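PDB 5SWC: carbonic anhydrase from Synechocystis sp., which catalyses the reversible, zinc-dependent hydration of carbon dioxide and supplies carbon dioxide to RuBisCO inside the carboxysome. Local coordinates for residues Gly90-Gly95 and Leu143-Ala148; Lys128-Gln133 and Leu138-Leu143. One frame throughout, in Å; residues are numbered along the deposited sequence.

Contact 1 (Gly90-Gly95 and Leu143-Ala148)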
loop_
_atom_site.group_PDB
_atom_site.type_symbol
_atom_site.label_atom_id
_atom_site.label_comp_id
_atom_site.label_asym_id
_atom_site.label_seq_id
_atom_site.Cartn_x
_atom_site.Cartn_y
_atom_site.Cartn_z
ATOM N N GLY A 90 9.155 2.150 6.497
ATOM C CA GLY A 90 8.443 1.933 5.236
ATOM C C GLY A 90 7.340 0.932 5.328
ATOM O O GLY A 90 6.582 0.785 4.331
ATOM N N ALA A 91 7.200 0.211 6.449
ATOM C CA ALA A 91 6.184 -0.823 6.540
ATOM C C ALA A 91 4.801 -0.261 6.854
ATOM O O ALA A 91 3.811 -0.959 6.616
ATOM C CB ALA A 91 6.546 -1.847 7.571
ATOM N N ALA A 92 4.715 0.929 7.436
ATOM C CA ALA A 92 3.447 1.453 7.929
ATOM C C ALA A 92 3.347 2.945 7.675
ATOM O O ALA A 92 4.355 3.652 7.537
ATOM C CB ALA A 92 3.219 1.086 9.409
ATOM N N ASN A 93 2.117 3.442 7.637
ATOM C CA ASN A 93 1.841 4.836 7.390
ATOM C C ASN A 93 0.926 5.426 8.457
ATOM O O ASN A 93 0.190 6.377 8.169
ATOM C CB ASN A 93 1.273 5.065 6.010
ATOM C CG ASN A 93 -0.118 4.583 5.869
ATOM O OD1 ASN A 93 -0.450 3.557 6.448
ATOM N ND2 ASN A 93 -0.956 5.276 5.122
ATOM N N GLY A 94 0.960 4.872 9.653
ATOM C CA GLY A 94 0.272 5.467 10.806
ATOM C C GLY A 94 1.189 6.425 11.531
ATOM O O GLY A 94 2.108 7.021 10.932
ATOM N N GLY A 95 0.940 6.627 12.812
ATOM C CA GLY A 95 1.573 7.723 13.504
ATOM C C GLY A 95 2.993 7.518 13.967
ATOM O O GLY A 95 3.680 8.508 14.273
ATOM N N LEU A 143 -0.469 -6.498 14.608
ATOM C CA LEU A 143 0.536 -7.385 15.194
ATOM C C LEU A 143 1.468 -8.000 14.166
ATOM O O LEU A 143 2.535 -8.476 14.543
ATOM C CB LEU A 143 -0.133 -8.419 16.075
ATOM C CG LEU A 143 -0.782 -7.879 17.341
ATOM C CD1 LEU A 143 -1.536 -9.013 18.073
ATOM C CD2 LEU A 143 0.220 -7.254 18.273
ATOM N N LYS A 144 1.122 -7.927 12.889
ATOM C CA LYS A 144 2.043 -8.315 11.811
ATOM C C LYS A 144 3.365 -7.598 11.938
ATOM O O LYS A 144 4.410 -8.155 11.563
ATOM C CB LYS A 144 1.437 -8.013 10.437
ATOM C CG LYS A 144 0.209 -8.868 10.091
ATOM C CD LYS A 144 -0.394 -8.430 8.761
ATOM C CE LYS A 144 -1.644 -9.262 8.411
ATOM N NZ LYS A 144 -2.411 -8.627 7.278
ATOM N N HIS A 145 3.356 -6.370 12.452
ATOM C CA HIS A 145 4.585 -5.610 12.534
ATOM C C HIS A 145 5.523 -6.115 13.610
ATOM O O HIS A 145 6.695 -5.736 13.611
ATOM C CB HIS A 145 4.305 -4.130 12.723
ATOM C CG HIS A 145 3.577 -3.520 11.595
ATOM N ND1 HIS A 145 4.060 -3.506 10.306
ATOM C CD2 HIS A 145 2.398 -2.875 11.586
ATOM C CE1 HIS A 145 3.197 -2.852 9.536
ATOM N NE2 HIS A 145 2.185 -2.458 10.297
ATOM N N THR A 146 5.050 -7.018 14.468
ATOM C CA THR A 146 5.916 -7.665 15.447
ATOM C C THR A 146 5.948 -9.189 15.211
ATOM O O THR A 146 6.276 -9.971 16.116
ATOM C CB THR A 146 5.534 -7.247 16.877
ATOM O OG1 THR A 146 6.668 -7.485 17.722
ATOM C CG2 THR A 146 4.309 -7.989 17.430
ATOM N N GLU A 147 5.715 -9.627 13.979
ATOM C CA GLU A 147 5.782 -11.037 13.634
ATOM C C GLU A 147 7.145 -11.642 13.955
ATOM O O GLU A 147 7.250 -12.826 14.244
ATOM C CB GLU A 147 5.400 -11.240 12.161
ATOM C CG GLU A 147 5.604 -12.659 11.638
ATOM C CD GLU A 147 4.706 -13.659 12.293
ATOM O OE1 GLU A 147 3.716 -13.305 12.978
ATOM O OE2 GLU A 147 5.008 -14.851 12.098
ATOM N N ALA A 148 8.203 -10.840 13.888
ATOM C CA ALA A 148 9.520 -11.371 14.204
ATOM C C ALA A 148 9.585 -11.862 15.638
ATOM O O ALA A 148 10.318 -12.817 15.930
ATOM C CB ALA A 148 10.620 -10.349 13.881
#
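Ala91 and His145 bring their backbones no nearer than 7.8 Å between CA atoms, where the irregular loop that follows strand 76-81 passes the turn leading into helix 147-156. One side chain therefore bridges the gap. In His145, CG lies anti to the carbonyl carbon (chi1 -63°), which sends the imidazole out from the turn to the two alanines. Its CE1 corner does most of the touching: Ala91 O sits near the ring plane, 3.5 Å from His145 CE1, while Ala91 CB is 4.0 Å from that same CE1. Farther round the ring, Ala92 CB approaches obliquely and comes within 3.8 Å of His145 NE2. Pro87 of the same chain also packs against the imidazole. The polar partner of His145 NE2 lies across a subunit boundary, where it is hydrogen-bonded to Asn93 O of the second subunit; in return, Asn93 O of this chain meets His145 NE2 of that subunit. Ala91 O likewise accepts a bond from Asn93 ND2 of the second subunit. Between the two segments there is no hydrogen bond, yet the imidazole lies beside a loop that exchanges hydrogen bonds with the second subunit, so the ring that packs on the alanines also belongs to that interface.

Contact 2 (Lys128-Gln133 and Leu138-Leu143)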
loop_
_atom_site.group_PDB
_atom_site.type_symbol
_atom_site.label_atom_id
_atom_site.label_comp_id
_atom_site.label_asym_id
_atom_site.label_seq_id
_atom_site.Cartn_x
_atom_site.Cartn_y
_atom_site.Cartn_z
ATOM N N LYS A 128 -1.961 -15.817 20.496
ATOM C CA LYS A 128 -3.182 -16.450 20.038
ATOM C C LYS A 128 -3.679 -15.716 18.791
ATOM O O LYS A 128 -4.860 -15.410 18.633
ATOM C CB LYS A 128 -4.243 -16.495 21.143
ATOM C CG LYS A 128 -4.749 -15.196 21.633
ATOM C CD LYS A 128 -6.009 -15.373 22.464
ATOM C CE LYS A 128 -6.718 -14.038 22.671
ATOM N NZ LYS A 128 -5.790 -13.006 23.254
ATOM N N LEU A 129 -2.736 -15.465 17.904
ATOM C CA LEU A 129 -2.931 -14.518 16.809
ATOM C C LEU A 129 -4.089 -14.901 15.898
ATOM O O LEU A 129 -4.906 -14.064 15.533
ATOM C CB LEU A 129 -1.632 -14.395 16.004
ATOM C CG LEU A 129 -1.645 -13.414 14.865
ATOM C CD1 LEU A 129 -1.721 -11.996 15.393
ATOM C CD2 LEU A 129 -0.391 -13.693 14.044
ATOM N N ASN A 130 -4.212 -16.162 15.553
ATOM C CA ASN A 130 -5.239 -16.533 14.589
ATOM C C ASN A 130 -6.637 -16.296 15.105
ATOM O O ASN A 130 -7.524 -15.925 14.332
ATOM C CB ASN A 130 -5.062 -17.969 14.139
ATOM C CG ASN A 130 -3.893 -18.124 13.194
ATOM O OD1 ASN A 130 -3.485 -17.158 12.526
ATOM N ND2 ASN A 130 -3.336 -19.336 13.133
ATOM N N SER A 131 -6.819 -16.477 16.409
ATOM C CA SER A 131 -8.113 -16.253 17.043
ATOM C C SER A 131 -8.585 -14.794 16.982
ATOM O O SER A 131 -9.771 -14.523 17.156
ATOM C CB SER A 131 -8.060 -16.685 18.512
ATOM O OG SER A 131 -7.324 -15.751 19.297
ATOM N N LEU A 132 -7.667 -13.852 16.770
ATOM C CA LEU A 132 -8.017 -12.427 16.759
ATOM C C LEU A 132 -8.723 -11.976 15.522
ATOM O O LEU A 132 -9.398 -10.956 15.554
ATOM C CB LEU A 132 -6.761 -11.562 16.834
ATOM C CG LEU A 132 -5.934 -11.684 18.062
ATOM C CD1 LEU A 132 -4.716 -10.776 17.901
ATOM C CD2 LEU A 132 -6.702 -11.312 19.320
ATOM N N GLN A 133 -8.554 -12.690 14.415
ATOM C CA GLN A 133 -9.102 -12.238 13.136
ATOM C C GLN A 133 -10.569 -11.849 13.161
ATOM O O GLN A 133 -10.941 -10.844 12.576
ATOM C CB GLN A 133 -8.904 -13.294 12.044
ATOM C CG GLN A 133 -7.481 -13.395 11.589
ATOM C CD GLN A 133 -7.310 -14.333 10.424
ATOM O OE1 GLN A 133 -6.929 -15.495 10.605
ATOM N NE2 GLN A 133 -7.598 -13.843 9.219
ATOM N N LEU A 138 -8.387 -5.463 13.187
ATOM C CA LEU A 138 -7.344 -4.464 13.111
ATOM C C LEU A 138 -6.152 -4.784 13.988
ATOM O O LEU A 138 -5.009 -4.462 13.634
ATOM C CB LEU A 138 -7.869 -3.047 13.426
ATOM C CG LEU A 138 -8.892 -2.478 12.470
ATOM C CD1 LEU A 138 -9.272 -1.039 12.833
ATOM C CD2 LEU A 138 -8.417 -2.535 11.015
ATOM N N VAL A 139 -6.387 -5.399 15.147
ATOM C CA VAL A 139 -5.289 -5.806 16.016
ATOM C C VAL A 139 -4.489 -6.924 15.334
ATOM O O VAL A 139 -3.253 -6.903 15.337
ATOM C CB VAL A 139 -5.793 -6.257 17.394
ATOM C CG1 VAL A 139 -4.647 -6.731 18.238
ATOM C CG2 VAL A 139 -6.589 -5.120 18.090
ATOM N N TYR A 140 -5.192 -7.865 14.728
ATOM C CA TYR A 140 -4.529 -8.922 13.983
ATOM C C TYR A 140 -3.564 -8.327 12.967
ATOM O O TYR A 140 -2.408 -8.742 12.881
ATOM C CB TYR A 140 -5.573 -9.809 13.323
ATOM C CG TYR A 140 -5.033 -10.879 12.406
ATOM C CD1 TYR A 140 -4.602 -12.098 12.891
ATOM C CD2 TYR A 140 -4.969 -10.662 11.068
ATOM C CE1 TYR A 140 -4.134 -13.086 12.015
ATOM C CE2 TYR A 140 -4.517 -11.618 10.196
ATOM C CZ TYR A 140 -4.073 -12.822 10.686
ATOM O OH TYR A 140 -3.610 -13.807 9.827
ATOM N N ASP A 141 -4.025 -7.360 12.180
ATOM C CA ASP A 141 -3.170 -6.799 11.135
ATOM C C ASP A 141 -1.989 -6.046 11.768
ATOM O O ASP A 141 -0.849 -6.105 11.263
ATOM C CB ASP A 141 -3.962 -5.827 10.248
ATOM C CG ASP A 141 -5.014 -6.497 9.383
ATOM O OD1 ASP A 141 -4.843 -7.698 9.082
ATOM O OD2 ASP A 141 -5.996 -5.789 8.992
ATOM N N TRP A 142 -2.249 -5.312 12.832
ATOM C CA TRP A 142 -1.231 -4.495 13.493
ATOM C C TRP A 142 -0.102 -5.355 14.042
ATOM O O TRP A 142 1.078 -5.014 13.926
ATOM C CB TRP A 142 -1.899 -3.683 14.579
ATOM C CG TRP A 142 -1.036 -3.053 15.586
ATOM C CD1 TRP A 142 -1.072 -3.277 16.950
ATOM C CD2 TRP A 142 -0.065 -2.036 15.388
ATOM N NE1 TRP A 142 -0.186 -2.473 17.573
ATOM C CE2 TRP A 142 0.454 -1.696 16.660
ATOM C CE3 TRP A 142 0.430 -1.362 14.271
ATOM C CZ2 TRP A 142 1.423 -0.728 16.807
ATOM C CZ3 TRP A 142 1.430 -0.409 14.430
ATOM C CH2 TRP A 142 1.894 -0.099 15.708
ATOM N N LEU A 143 -0.469 -6.498 14.608
ATOM C CA LEU A 143 0.536 -7.385 15.194
ATOM C C LEU A 143 1.468 -8.000 14.166
ATOM O O LEU A 143 2.535 -8.476 14.543
ATOM C CB LEU A 143 -0.133 -8.419 16.075
ATOM C CG LEU A 143 -0.782 -7.879 17.341
ATOM C CD1 LEU A 143 -1.536 -9.013 18.073
ATOM C CD2 LEU A 143 0.220 -7.254 18.273
#
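Tyr140 is the main bump of this contact, and the short, weakly bonded helix 129-132 with Gln133 supplies the hollow that receives it. Its CG stands anti to the backbone N (chi1 175°), carrying the ring out from helix 137-143 to lie against Gln133 and Leu129. Gln133 runs alongside in the same direction: its CG sits 3.3 Å from the centroid of the Tyr140 ring in a CH-pi contact, 9° off the normal, and its amide continues the stack with planes 12° apart. At the ring edge Leu129 O comes to 3.3 Å from Tyr140 CD1, while Leu129 CG, 3.8 Å from that same CD1, meets the ring crosswise. Next to the tyrosine the aliphatic groups interlock. Leu132 CD1 reaches Leu143 CD1 at 3.6 Å and also touches Val139 CG1, while Leu129 CD1 abuts Leu143 CB at 4.0 Å. An alanine in place of Tyr140 would leave Gln133 without the ring it stacks on and is likely to open a gap beside Leu129. The two helices form a compact hairpin, with Ile85 packing on Leu143, about 9 Å from the zinc ion by its side chain. Val139 packs on Ala98 of the second subunit, and Trp142 NE1 is hydrogen-bonded to Ala82 O, just beyond strand 76-81.

Overall arrangement
Followed from the N terminus, the chain leaves strand 76-81, runs through the loop at 90-95 into helix 95-106, adds strand 111-117 to the sheet and then enters a run of short helices. Contact 2 closes a tight turn there, with four residues between its segments. Contact 1 closes a much longer loop of 47 residues, within which contact 2 is nested. The two share Leu143, which belongs to both 138-143 and 143-148, and their centres are 13 Å apart. Contact 2 thus folds the helical hairpin on itself, whereas contact 1 sets the stretch after it against the loop before helix 95-106; both touch the second subunit.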